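Local coordinates for L protein (CAS virus, PDB 5MV0), which is the N-terminal part of a reptarenavirus polymerase and probably acts as the endonuclease that cuts capped host RNA for cap-snatching, at residues L9-I14 and S28-D33; I99-A104 and W136-I141. All coordinates share one frame; numbering follows the deposited sequence.

In the fold
The two contacts lie on opposite sides of the chain's centre, each about 17 Å from it, with their own centres 33 Å apart and their nearest atoms about 16 Å apart. Contact 1 holds the loop 28-33 against the N-terminal helix; contact 2 pairs two parallel strands in the sheet of a PDDEXK-type nuclease fold. Helix 34-57 spans the two: it starts directly after the loop of contact 1, where Leu37 touches Lys11 and Ile14, and nearer its other end Cys53, Cys54 and Leu57 meet Leu102 of contact 2. Asp88, whose OD2 accepts from Ala104 N, and Glu103 fit acidic positions of the nuclease motif, so contact 2 probably borders the active site, whereas contact 1 appears to be packing remote from it.

Contact 1 (L9-I14 and S28-D33); sequences LLKNVI and SSIVDD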
ATOM      1  N   LEU B   9      -2.594  16.262  -5.383  1.00 16.84           N
ATOM      2  CA  LEU B   9      -2.309  16.021  -3.977  1.00 16.82           C
ATOM      3  C   LEU B   9      -3.158  14.877  -3.435  1.00 14.16           C
ATOM      4  O   LEU B   9      -2.667  14.028  -2.684  1.00 18.25           O
ATOM      5  CB  LEU B   9      -2.547  17.306  -3.185  1.00 13.50           C
ATOM      6  CG  LEU B   9      -2.071  17.315  -1.728  1.00 20.10           C
ATOM      7  CD1 LEU B   9      -0.553  16.980  -1.636  1.00 17.16           C
ATOM      8  CD2 LEU B   9      -2.374  18.664  -1.065  1.00 22.44           C
ATOM      9  N   LEU B  10      -4.437  14.833  -3.809  1.00 15.31           N
ATOM     10  CA  LEU B  10      -5.303  13.762  -3.326  1.00 14.11           C
ATOM     11  C   LEU B  10      -4.841  12.401  -3.844  1.00 12.63           C
ATOM     12  O   LEU B  10      -4.931  11.398  -3.129  1.00 14.43           O
ATOM     13  CB  LEU B  10      -6.754  14.053  -3.727  1.00 12.02           C
ATOM     14  CG  LEU B  10      -7.827  13.036  -3.325  1.00 14.38           C
ATOM     15  CD1 LEU B  10      -7.834  12.826  -1.812  1.00 12.61           C
ATOM     16  CD2 LEU B  10      -9.186  13.530  -3.807  1.00 12.80           C
ATOM     17  N   LYS B  11      -4.330  12.341  -5.079  1.00 12.44           N
ATOM     18  CA  LYS B  11      -3.767  11.078  -5.563  1.00 17.65           C
ATOM     19  C   LYS B  11      -2.624  10.615  -4.671  1.00 13.07           C
ATOM     20  O   LYS B  11      -2.522   9.431  -4.327  1.00 12.66           O
ATOM     21  CB  LYS B  11      -3.280  11.222  -7.008  1.00 18.72           C
ATOM     22  CG  LYS B  11      -4.410  11.337  -8.019  1.00 24.60           C
ATOM     23  CD  LYS B  11      -3.927  11.115  -9.448  1.00 32.18           C
ATOM     24  CE  LYS B  11      -3.128  12.296  -9.955  1.00 39.79           C
ATOM     25  NZ  LYS B  11      -3.445  12.559 -11.399  1.00 45.29           N
ATOM     26  N   ASN B  12      -1.764  11.546  -4.272  1.00 13.33           N
ATOM     27  CA  ASN B  12      -0.658  11.197  -3.393  1.00 11.70           C
ATOM     28  C   ASN B  12      -1.153  10.715  -2.024  1.00 15.21           C
ATOM     29  O   ASN B  12      -0.633   9.729  -1.485  1.00 11.70           O
ATOM     30  CB  ASN B  12       0.264  12.405  -3.266  1.00 13.99           C
ATOM     31  CG  ASN B  12       1.445  12.140  -2.358  1.00 17.68           C
ATOM     32  OD1 ASN B  12       1.404  12.460  -1.174  1.00 17.76           O
ATOM     33  ND2 ASN B  12       2.502  11.553  -2.911  1.00 17.04           N
ATOM     34  N   VAL B  13      -2.165  11.386  -1.454  1.00 13.55           N
ATOM     35  CA  VAL B  13      -2.765  10.926  -0.195  1.00 13.93           C
ATOM     36  C   VAL B  13      -3.272   9.494  -0.340  1.00 13.67           C
ATOM     37  O   VAL B  13      -2.986   8.624   0.491  1.00 13.38           O
ATOM     38  CB  VAL B  13      -3.906  11.872   0.239  1.00 14.50           C
ATOM     39  CG1 VAL B  13      -4.726  11.247   1.391  1.00 13.17           C
ATOM     40  CG2 VAL B  13      -3.373  13.258   0.611  1.00 13.31           C
ATOM     41  N   ILE B  14      -4.036   9.221  -1.400  1.00 10.96           N
ATOM     42  CA  ILE B  14      -4.587   7.876  -1.570  1.00 11.55           C
ATOM     43  C   ILE B  14      -3.465   6.859  -1.752  1.00 12.49           C
ATOM     44  O   ILE B  14      -3.480   5.768  -1.155  1.00 13.41           O
ATOM     45  CB  ILE B  14      -5.578   7.857  -2.751  1.00 12.78           C
ATOM     46  CG1 ILE B  14      -6.816   8.714  -2.428  1.00 13.40           C
ATOM     47  CG2 ILE B  14      -5.964   6.444  -3.089  1.00 14.53           C
ATOM     48  CD1 ILE B  14      -7.818   8.782  -3.590  1.00 14.36           C
ATOM     49  N   SER B  28     -10.137   0.047  -3.743  1.00 21.70           N
ATOM     50  CA  SER B  28      -9.965   1.457  -4.035  1.00 17.75           C
ATOM     51  C   SER B  28      -9.504   1.638  -5.470  1.00 25.23           C
ATOM     52  O   SER B  28      -9.403   0.685  -6.249  1.00 26.11           O
ATOM     53  CB  SER B  28      -8.992   2.102  -3.043  1.00 22.17           C
ATOM     54  OG  SER B  28      -9.254   3.497  -2.941  1.00 26.25           O
ATOM     55  N   SER B  29      -9.236   2.892  -5.818  1.00 23.93           N
ATOM     56  CA  SER B  29      -8.893   3.231  -7.187  1.00 27.41           C
ATOM     57  C   SER B  29      -8.252   4.600  -7.194  1.00 25.59           C
ATOM     58  O   SER B  29      -8.554   5.459  -6.357  1.00 21.96           O
ATOM     59  CB  SER B  29     -10.121   3.231  -8.108  1.00 34.98           C
ATOM     60  OG  SER B  29     -11.136   4.093  -7.612  1.00 32.74           O
ATOM     61  N   ILE B  30      -7.370   4.795  -8.159  1.00 18.86           N
ATOM     62  CA  ILE B  30      -6.666   6.046  -8.322  1.00 24.46           C
ATOM     63  C   ILE B  30      -6.780   6.426  -9.795  1.00 27.27           C
ATOM     64  O   ILE B  30      -6.274   5.711 -10.668  1.00 31.75           O
ATOM     65  CB  ILE B  30      -5.203   5.942  -7.858  1.00 30.81           C
ATOM     66  CG1 ILE B  30      -4.521   7.284  -7.989  1.00 29.22           C
ATOM     67  CG2 ILE B  30      -4.444   4.836  -8.564  1.00 38.87           C
ATOM     68  CD1 ILE B  30      -4.761   8.072  -6.793  1.00 37.84           C
ATOM     69  N   VAL B  31      -7.483   7.521 -10.079  1.00 20.96           N
ATOM     70  CA  VAL B  31      -7.712   7.968 -11.445  1.00 21.07           C
ATOM     71  C   VAL B  31      -7.374   9.452 -11.524  1.00 25.73           C
ATOM     72  O   VAL B  31      -7.211  10.127 -10.506  1.00 23.18           O
ATOM     73  CB  VAL B  31      -9.159   7.698 -11.908  1.00 24.45           C
ATOM     74  CG1 VAL B  31      -9.435   6.215 -11.873  1.00 23.80           C
ATOM     75  CG2 VAL B  31     -10.167   8.460 -11.023  1.00 25.50           C
ATOM     76  N   ASP B  32      -7.265   9.957 -12.758  1.00 22.53           N
ATOM     77  CA  ASP B  32      -6.960  11.371 -12.963  1.00 23.20           C
ATOM     78  C   ASP B  32      -8.198  12.263 -12.969  1.00 22.64           C
ATOM     79  O   ASP B  32      -8.072  13.477 -12.784  1.00 27.34           O
ATOM     80  CB  ASP B  32      -6.193  11.565 -14.279  1.00 35.77           C
ATOM     81  CG  ASP B  32      -4.765  11.019 -14.224  1.00 35.99           C
ATOM     82  OD1 ASP B  32      -4.080  11.186 -13.190  1.00 36.85           O
ATOM     83  OD2 ASP B  32      -4.326  10.411 -15.223  1.00 50.59           O
ATOM     84  N   ASP B  33      -9.376  11.705 -13.174  1.00 20.37           N
ATOM     85  CA  ASP B  33     -10.598  12.503 -13.163  1.00 21.24           C
ATOM     86  C   ASP B  33     -10.870  13.055 -11.764  1.00 16.97           C
ATOM     87  O   ASP B  33     -10.992  12.278 -10.812  1.00 18.23           O
ATOM     88  CB  ASP B  33     -11.760  11.653 -13.660  1.00 21.10           C
ATOM     89  CG  ASP B  33     -13.064  12.432 -13.755  1.00 28.40           C
ATOM     90  OD1 ASP B  33     -13.571  12.600 -14.879  1.00 34.91           O
ATOM     91  OD2 ASP B  33     -13.604  12.854 -12.712  1.00 26.42           O
TER
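In Ile30, chi1 of -178° puts CG1 anti to the backbone N and chi2 of 86° swings CD1 onto the helix, where CG of Lys11 stands beside its own backbone N (chi1 -72°). The loop 28-33, which connects helix 4-20 to helix 34-57, packs back on the first of these helices. The two side chains cross at about a right angle. The CD1 methyl of Ile30 rests on the helix backbone at Lys11 CA, 3.4 Å away, and presses on Lys11 CB at 3.5 Å, tighter than usual for carbons. It also sits 4.1 Å from Ile14 CB, about one turn further along the helix. Ile14 and the lysine methylenes give this methyl an apolar surface, and Leu37 packs on both residues. Ile30 further packs on Asn12 of a second subunit.

Lysine suits its place because its methylenes form part of the apolar contact while its charged end reaches out to the exposed Asp32. The chain bends at chi3 and chi4, and Lys11 NZ makes a salt bridge with Asp32 OD1; the modelled separation is so short that its exact length is doubtful. On the way, Lys11 CD passes 3.6 Å from Val31 O, a carbonyl buried here with no partner in the model.

Contact 2 (I99-A104 and W136-I141); sequences IIVLEA and WLFNII
Ile99 opens the pairing of strand 98-106 with strand 137-145, parallel neighbours in the mixed sheet of the nuclease fold, linked by a beta-alpha-beta crossover through helices 110-122 and 127-133. Its N donates to Leu137 O at 2.8 Å, tilted 28° from the carbonyl plane, and its O accepts from Asn139 N. Its side chain lies between two aromatics: CG1 is 3.9 Å from Trp136 CE3, and CG2 is 3.8 Å from Phe138 CD1. Phe138 CG is anti to its backbone N (chi1 -176°), and the ring leans toward the first strand while also touching Val127 and Leu131 of helix 127-133.

Ile100 points to the other face, where its CG2 meets Ile141 CD1 at 3.7 Å; its backbone bonds are with Thr91 of the neighbouring antiparallel strand. Val101 returns to the side of the sheet that carries Ile99 and Phe138, donating N to Asn139 O and accepting from Ile141 N. Its CG2 touches both Phe138 CZ, at 3.7 Å, and Ile140 CG1; such beta-branched residues suit an extended strand.

Leu102 takes the opposite face, reaching Cys53 and Leu57 of helix 34-57. Its CA makes a CA-H...O contact with Ile141 O at 3.2 Å, and its CD1 lies 3.6 Å from the same oxygen. Glu103 fits an acidic position of the PDDEXK motif, consistent with an active-site role, and its OE2 is held by Lys123 and Tyr124. The backbone pairing goes on to Ile143; the last bond between these segments runs from Glu103 N to Ile141 O, at 2.8 Å.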
ATOM      1  N   ILE B  99     -22.704 -16.179  15.455  1.00 25.67           N
ATOM      2  CA  ILE B  99     -22.454 -15.345  14.285  1.00 25.54           C
ATOM      3  C   ILE B  99     -22.442 -13.897  14.747  1.00 25.49           C
ATOM      4  O   ILE B  99     -23.317 -13.483  15.515  1.00 25.20           O
ATOM      5  CB  ILE B  99     -23.520 -15.558  13.197  1.00 25.13           C
ATOM      6  CG1 ILE B  99     -23.429 -16.985  12.643  1.00 25.09           C
ATOM      7  CG2 ILE B  99     -23.374 -14.508  12.087  1.00 20.69           C
ATOM      8  CD1 ILE B  99     -24.670 -17.422  11.874  1.00 22.94           C
ATOM      9  N   ILE B 100     -21.444 -13.134  14.301  1.00 20.59           N
ATOM     10  CA  ILE B 100     -21.386 -11.698  14.539  1.00 22.82           C
ATOM     11  C   ILE B 100     -21.495 -10.989  13.192  1.00 26.28           C
ATOM     12  O   ILE B 100     -20.920 -11.445  12.197  1.00 22.14           O
ATOM     13  CB  ILE B 100     -20.090 -11.311  15.275  1.00 30.02           C
ATOM     14  CG1 ILE B 100     -19.993 -12.056  16.616  1.00 35.63           C
ATOM     15  CG2 ILE B 100     -20.024  -9.817  15.496  1.00 26.74           C
ATOM     16  CD1 ILE B 100     -18.634 -11.961  17.277  1.00 39.31           C
ATOM     17  N   VAL B 101     -22.260  -9.900  13.147  1.00 22.74           N
ATOM     18  CA  VAL B 101     -22.287  -9.021  11.983  1.00 20.43           C
ATOM     19  C   VAL B 101     -22.072  -7.588  12.446  1.00 26.42           C
ATOM     20  O   VAL B 101     -22.516  -7.183  13.526  1.00 24.73           O
ATOM     21  CB  VAL B 101     -23.591  -9.129  11.163  1.00 21.56           C
ATOM     22  CG1 VAL B 101     -23.699 -10.482  10.468  1.00 24.35           C
ATOM     23  CG2 VAL B 101     -24.811  -8.844  12.045  1.00 23.24           C
ATOM     24  N   LEU B 102     -21.382  -6.814  11.613  1.00 24.05           N
ATOM     25  CA  LEU B 102     -21.023  -5.442  11.919  1.00 20.41           C
ATOM     26  C   LEU B 102     -21.611  -4.511  10.870  1.00 21.31           C
ATOM     27  O   LEU B 102     -21.532  -4.791   9.667  1.00 21.37           O
ATOM     28  CB  LEU B 102     -19.494  -5.274  11.969  1.00 17.54           C
ATOM     29  CG  LEU B 102     -19.013  -3.822  11.880  1.00 20.09           C
ATOM     30  CD1 LEU B 102     -19.309  -3.085  13.177  1.00 19.32           C
ATOM     31  CD2 LEU B 102     -17.530  -3.771  11.527  1.00 20.33           C
ATOM     32  N   GLU B 103     -22.198  -3.409  11.331  1.00 18.99           N
ATOM     33  CA  GLU B 103     -22.566  -2.273  10.487  1.00 17.29           C
ATOM     34  C   GLU B 103     -21.830  -1.060  11.037  1.00 22.95           C
ATOM     35  O   GLU B 103     -22.088  -0.632  12.169  1.00 22.02           O
ATOM     36  CB  GLU B 103     -24.076  -2.039  10.478  1.00 17.39           C
ATOM     37  CG  GLU B 103     -24.901  -3.188   9.883  1.00 18.84           C
ATOM     38  CD  GLU B 103     -24.741  -3.308   8.374  1.00 25.03           C
ATOM     39  OE1 GLU B 103     -24.144  -2.395   7.756  1.00 27.98           O
ATOM     40  OE2 GLU B 103     -25.210  -4.317   7.807  1.00 20.16           O
ATOM     41  N   ALA B 104     -20.914  -0.506  10.246  1.00 21.50           N
ATOM     42  CA  ALA B 104     -20.076   0.602  10.693  1.00 18.30           C
ATOM     43  C   ALA B 104     -20.300   1.819   9.811  1.00 19.20           C
ATOM     44  O   ALA B 104     -20.440   1.697   8.588  1.00 19.23           O
ATOM     45  CB  ALA B 104     -18.589   0.218  10.672  1.00 20.72           C
ATOM     46  N   TRP B 136     -28.280 -20.954  17.963  1.00 25.63           N
ATOM     47  CA  TRP B 136     -27.160 -20.081  17.644  1.00 27.18           C
ATOM     48  C   TRP B 136     -27.356 -18.704  18.269  1.00 26.80           C
ATOM     49  O   TRP B 136     -28.477 -18.268  18.540  1.00 28.38           O
ATOM     50  CB  TRP B 136     -27.006 -19.932  16.124  1.00 27.51           C
ATOM     51  CG  TRP B 136     -26.339 -21.097  15.456  1.00 31.28           C
ATOM     52  CD1 TRP B 136     -26.864 -22.347  15.251  1.00 35.13           C
ATOM     53  CD2 TRP B 136     -25.030 -21.114  14.883  1.00 30.97           C
ATOM     54  NE1 TRP B 136     -25.954 -23.140  14.597  1.00 34.39           N
ATOM     55  CE2 TRP B 136     -24.821 -22.406  14.355  1.00 33.54           C
ATOM     56  CE3 TRP B 136     -24.013 -20.160  14.761  1.00 30.53           C
ATOM     57  CZ2 TRP B 136     -23.640 -22.766  13.719  1.00 33.77           C
ATOM     58  CZ3 TRP B 136     -22.837 -20.520  14.136  1.00 27.96           C
ATOM     59  CH2 TRP B 136     -22.658 -21.817  13.624  1.00 38.62           C
ATOM     60  N   LEU B 137     -26.242 -18.020  18.496  1.00 26.55           N
ATOM     61  CA  LEU B 137     -26.259 -16.602  18.825  1.00 26.42           C
ATOM     62  C   LEU B 137     -26.028 -15.788  17.554  1.00 24.27           C
ATOM     63  O   LEU B 137     -25.242 -16.175  16.685  1.00 27.82           O
ATOM     64  CB  LEU B 137     -25.195 -16.264  19.875  1.00 29.46           C
ATOM     65  CG  LEU B 137     -25.614 -16.156  21.348  1.00 36.09           C
ATOM     66  CD1 LEU B 137     -26.577 -17.257  21.747  1.00 35.05           C
ATOM     67  CD2 LEU B 137     -24.393 -16.157  22.261  1.00 36.36           C
ATOM     68  N   PHE B 138     -26.730 -14.669  17.441  1.00 23.07           N
ATOM     69  CA  PHE B 138     -26.599 -13.767  16.301  1.00 29.08           C
ATOM     70  C   PHE B 138     -26.445 -12.366  16.882  1.00 25.26           C
ATOM     71  O   PHE B 138     -27.422 -11.750  17.307  1.00 27.34           O
ATOM     72  CB  PHE B 138     -27.799 -13.872  15.367  1.00 29.03           C
ATOM     73  CG  PHE B 138     -27.674 -13.035  14.120  1.00 29.84           C
ATOM     74  CD1 PHE B 138     -26.815 -13.409  13.101  1.00 30.10           C
ATOM     75  CD2 PHE B 138     -28.418 -11.879  13.973  1.00 24.84           C
ATOM     76  CE1 PHE B 138     -26.694 -12.640  11.952  1.00 30.14           C
ATOM     77  CE2 PHE B 138     -28.309 -11.110  12.827  1.00 30.37           C
ATOM     78  CZ  PHE B 138     -27.442 -11.496  11.813  1.00 31.54           C
ATOM     79  N   ASN B 139     -25.216 -11.866  16.914  1.00 26.39           N
ATOM     80  CA  ASN B 139     -24.916 -10.590  17.547  0.52 28.12           C
ATOM     81  C   ASN B 139     -24.706  -9.530  16.470  1.00 30.43           C
ATOM     82  O   ASN B 139     -23.757  -9.604  15.679  1.00 28.44           O
ATOM     83  CB  ASN B 139     -23.703 -10.725  18.465  0.52 29.46           C
ATOM     84  CG  ASN B 139     -23.954 -11.692  19.617  0.52 30.92           C
ATOM     85  OD1 ASN B 139     -25.105 -11.979  19.967  0.52 28.62           O
ATOM     86  ND2 ASN B 139     -22.879 -12.190  20.217  0.52 31.55           N
ATOM     87  N   ILE B 140     -25.596  -8.543  16.447  1.00 28.49           N
ATOM     88  CA  ILE B 140     -25.550  -7.451  15.482  1.00 30.44           C
ATOM     89  C   ILE B 140     -24.864  -6.280  16.164  1.00 34.07           C
ATOM     90  O   ILE B 140     -25.413  -5.691  17.098  1.00 32.20           O
ATOM     91  CB  ILE B 140     -26.950  -7.056  15.001  1.00 28.35           C
ATOM     92  CG1 ILE B 140     -27.676  -8.261  14.420  1.00 27.12           C
ATOM     93  CG2 ILE B 140     -26.870  -5.912  13.981  1.00 33.63           C
ATOM     94  CD1 ILE B 140     -29.191  -8.107  14.438  1.00 30.98           C
ATOM     95  N   ILE B 141     -23.665  -5.939  15.707  1.00 26.80           N
ATOM     96  CA  ILE B 141     -22.922  -4.805  16.242  1.00 21.81           C
ATOM     97  C   ILE B 141     -23.064  -3.651  15.259  1.00 29.72           C
ATOM     98  O   ILE B 141     -22.718  -3.776  14.079  1.00 26.28           O
ATOM     99  CB  ILE B 141     -21.449  -5.169  16.489  1.00 25.93           C
ATOM    100  CG1 ILE B 141     -21.381  -6.380  17.423  1.00 26.71           C
ATOM    101  CG2 ILE B 141     -20.694  -3.979  17.091  1.00 23.46           C
ATOM    102  CD1 ILE B 141     -19.973  -6.879  17.732  1.00 27.65           C
TER